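Local coordinates for oxalate oxidase (Hordeum vulgare, PDB 1FI2) that oxidises oxalate with molecular oxygen to carbon dioxide and hydrogen peroxide at a manganese centre, and also has superoxide dismutase activity, at the interface of chains A and B. Numbering follows the deposited sequence. Chains: chain A/B, Oxalate oxidase.

The interface of chains A and B. Residues chain A 42, 59, 64, 74, 150; chain B 96-98, 128-129.
A:Met74 and B:Met98 carry much of this apolar patch, where the beta-jellyroll cupin domains of two germin subunits pack against each other within the homohexamer, a trimer of dimers; a two-fold axis generates an equivalent patch with the roles of the subunits swapped. A:Met74, on strand 73-79, runs alongside B:Ile96, the two side chains pointing opposite ways, its CG methylene 3.6 Å from the CD1 methyl of B:Ile96. Farther out, the thioether sulfur SD meets the CG2 methyl of B:Thr128 tip to tip at 3.6 Å. The chain then bends at its last torsion (chi3 89°), and this turn brings the terminal methyl CE to B:Thr128 CG2 and to the CB methylene of B:Met98.

B:Met98 is extended through its first two torsions, with CG anti to the backbone N (chi1 -179°), and bends only at chi3, -83°. Its methyl CE thereby sits in the angle formed by A:Leu42 and A:Val150. A:Leu42 crosses the methionine at about a right angle and offers CB, 3.7 Å from CE, as well as its CD1 methyl. A:Val150, from strand 147-153, comes tip to tip and places both branches against the same methyl, with CG1 3.7 Å from CE.

The two branches of B:Thr128 divide the contact, CG2 going to the A:Met74 thioether and OG1 to the A:Trp64 indole. This hydroxyl sits over one face of the indole near its outer rim, OG1 3.4 Å from CH2, and is also approached by the CD2 methyl of A:Leu59; no hydrogen bond or salt bridge crosses the patch. An alanine in place of A:Trp64 would probably open a gap beside B:Thr128, taking away the ring face on which its hydroxyl rests, and leave the CD1 methyl of B:Ile96 without its aromatic neighbour. That methyl comes from the other side of the indole plane, beyond the rim at CZ3 and 3.7 Å from it, so chain B touches the ring end from both sides, while CH2 also meets the backbone of B:Phe129.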
loop_
_atom_site.group_PDB
_atom_site.type_symbol
_atom_site.label_atom_id
_atom_site.label_comp_id
_atom_site.label_asym_id
_atom_site.label_seq_id
_atom_site.Cartn_x
_atom_site.Cartn_y
_atom_site.Cartn_z
ATOM N N LEU A 42 -23.886 15.296 10.212
ATOM C CA LEU A 42 -23.796 14.762 11.565
ATOM C C LEU A 42 -24.172 15.773 12.636
ATOM O O LEU A 42 -23.949 15.532 13.828
ATOM C CB LEU A 42 -22.380 14.228 11.832
ATOM C CG LEU A 42 -21.839 13.211 10.826
ATOM C CD1 LEU A 42 -20.458 12.719 11.242
ATOM C CD2 LEU A 42 -22.782 12.028 10.654
ATOM N N LEU A 59 -21.501 8.645 7.389
ATOM C CA LEU A 59 -20.854 9.700 6.611
ATOM C C LEU A 59 -19.696 9.107 5.812
ATOM O O LEU A 59 -18.557 9.564 5.839
ATOM C CB LEU A 59 -20.428 10.879 7.478
ATOM C CG LEU A 59 -20.314 12.229 6.772
ATOM C CD1 LEU A 59 -21.623 12.635 6.110
ATOM C CD2 LEU A 59 -19.872 13.317 7.743
ATOM N N TRP A 64 -21.031 11.304 1.720
ATOM C CA TRP A 64 -20.083 12.408 1.604
ATOM C C TRP A 64 -19.131 12.097 0.454
ATOM O O TRP A 64 -18.025 11.586 0.651
ATOM C CB TRP A 64 -19.298 12.597 2.897
ATOM C CG TRP A 64 -18.547 13.878 3.076
ATOM C CD1 TRP A 64 -18.533 14.968 2.252
ATOM C CD2 TRP A 64 -17.747 14.240 4.212
ATOM N NE1 TRP A 64 -17.747 15.962 2.780
ATOM C CE2 TRP A 64 -17.263 15.544 3.993
ATOM C CE3 TRP A 64 -17.382 13.576 5.390
ATOM C CZ2 TRP A 64 -16.433 16.203 4.900
ATOM C CZ3 TRP A 64 -16.563 14.229 6.292
ATOM C CH2 TRP A 64 -16.101 15.528 6.042
ATOM N N MET A 74 -16.413 9.165 8.286
ATOM C CA MET A 74 -16.867 9.248 9.664
ATOM C C MET A 74 -18.280 8.688 9.823
ATOM O O MET A 74 -18.963 8.336 8.867
ATOM C CB MET A 74 -16.953 10.700 10.150
ATOM C CG MET A 74 -15.656 11.459 10.315
ATOM S SD MET A 74 -15.938 13.221 10.560
ATOM C CE MET A 74 -16.108 13.308 12.326
ATOM N N VAL A 150 -18.842 10.248 18.008
ATOM C CA VAL A 150 -18.478 10.496 16.617
ATOM C C VAL A 150 -17.161 9.763 16.359
ATOM O O VAL A 150 -16.225 9.927 17.148
ATOM C CB VAL A 150 -18.328 11.990 16.298
ATOM C CG1 VAL A 150 -17.848 12.185 14.864
ATOM C CG2 VAL A 150 -19.630 12.757 16.505
ATOM N N ILE B 96 -9.529 14.562 8.825
ATOM C CA ILE B 96 -10.996 14.620 8.807
ATOM C C ILE B 96 -11.449 15.114 10.173
ATOM O O ILE B 96 -11.079 14.532 11.196
ATOM C CB ILE B 96 -11.590 13.281 8.364
ATOM C CG1 ILE B 96 -13.101 13.391 8.131
ATOM C CG2 ILE B 96 -11.275 12.154 9.338
ATOM C CD1 ILE B 96 -13.680 12.215 7.366
ATOM N N GLY B 97 -12.154 16.252 10.221
ATOM C CA GLY B 97 -12.484 16.815 11.525
ATOM C C GLY B 97 -13.910 17.283 11.720
ATOM O O GLY B 97 -14.700 17.388 10.785
ATOM N N MET B 98 -14.237 17.554 12.984
ATOM C CA MET B 98 -15.558 18.038 13.354
ATOM C C MET B 98 -15.409 19.222 14.311
ATOM O O MET B 98 -14.625 19.134 15.256
ATOM C CB MET B 98 -16.431 16.953 13.996
ATOM C CG MET B 98 -17.821 17.484 14.338
ATOM S SD MET B 98 -18.869 16.303 15.201
ATOM C CE MET B 98 -19.501 15.349 13.828
ATOM N N THR B 128 -18.577 19.072 9.616
ATOM C CA THR B 128 -17.278 18.457 9.354
ATOM C C THR B 128 -16.565 18.978 8.116
ATOM O O THR B 128 -17.151 19.610 7.240
ATOM C CB THR B 128 -17.455 16.927 9.190
ATOM O OG1 THR B 128 -18.448 16.696 8.182
ATOM C CG2 THR B 128 -17.897 16.259 10.483
ATOM N N PHE B 129 -15.267 18.677 8.051
ATOM C CA PHE B 129 -14.407 19.078 6.952
ATOM C C PHE B 129 -13.355 18.007 6.660
ATOM O O PHE B 129 -13.038 17.184 7.518
ATOM C CB PHE B 129 -13.697 20.399 7.262
ATOM C CG PHE B 129 -12.829 20.417 8.487
ATOM C CD1 PHE B 129 -11.509 20.002 8.441
ATOM C CD2 PHE B 129 -13.331 20.870 9.697
ATOM C CE1 PHE B 129 -10.716 20.028 9.570
ATOM C CE2 PHE B 129 -12.545 20.902 10.835
ATOM C CZ PHE B 129 -11.233 20.475 10.768
#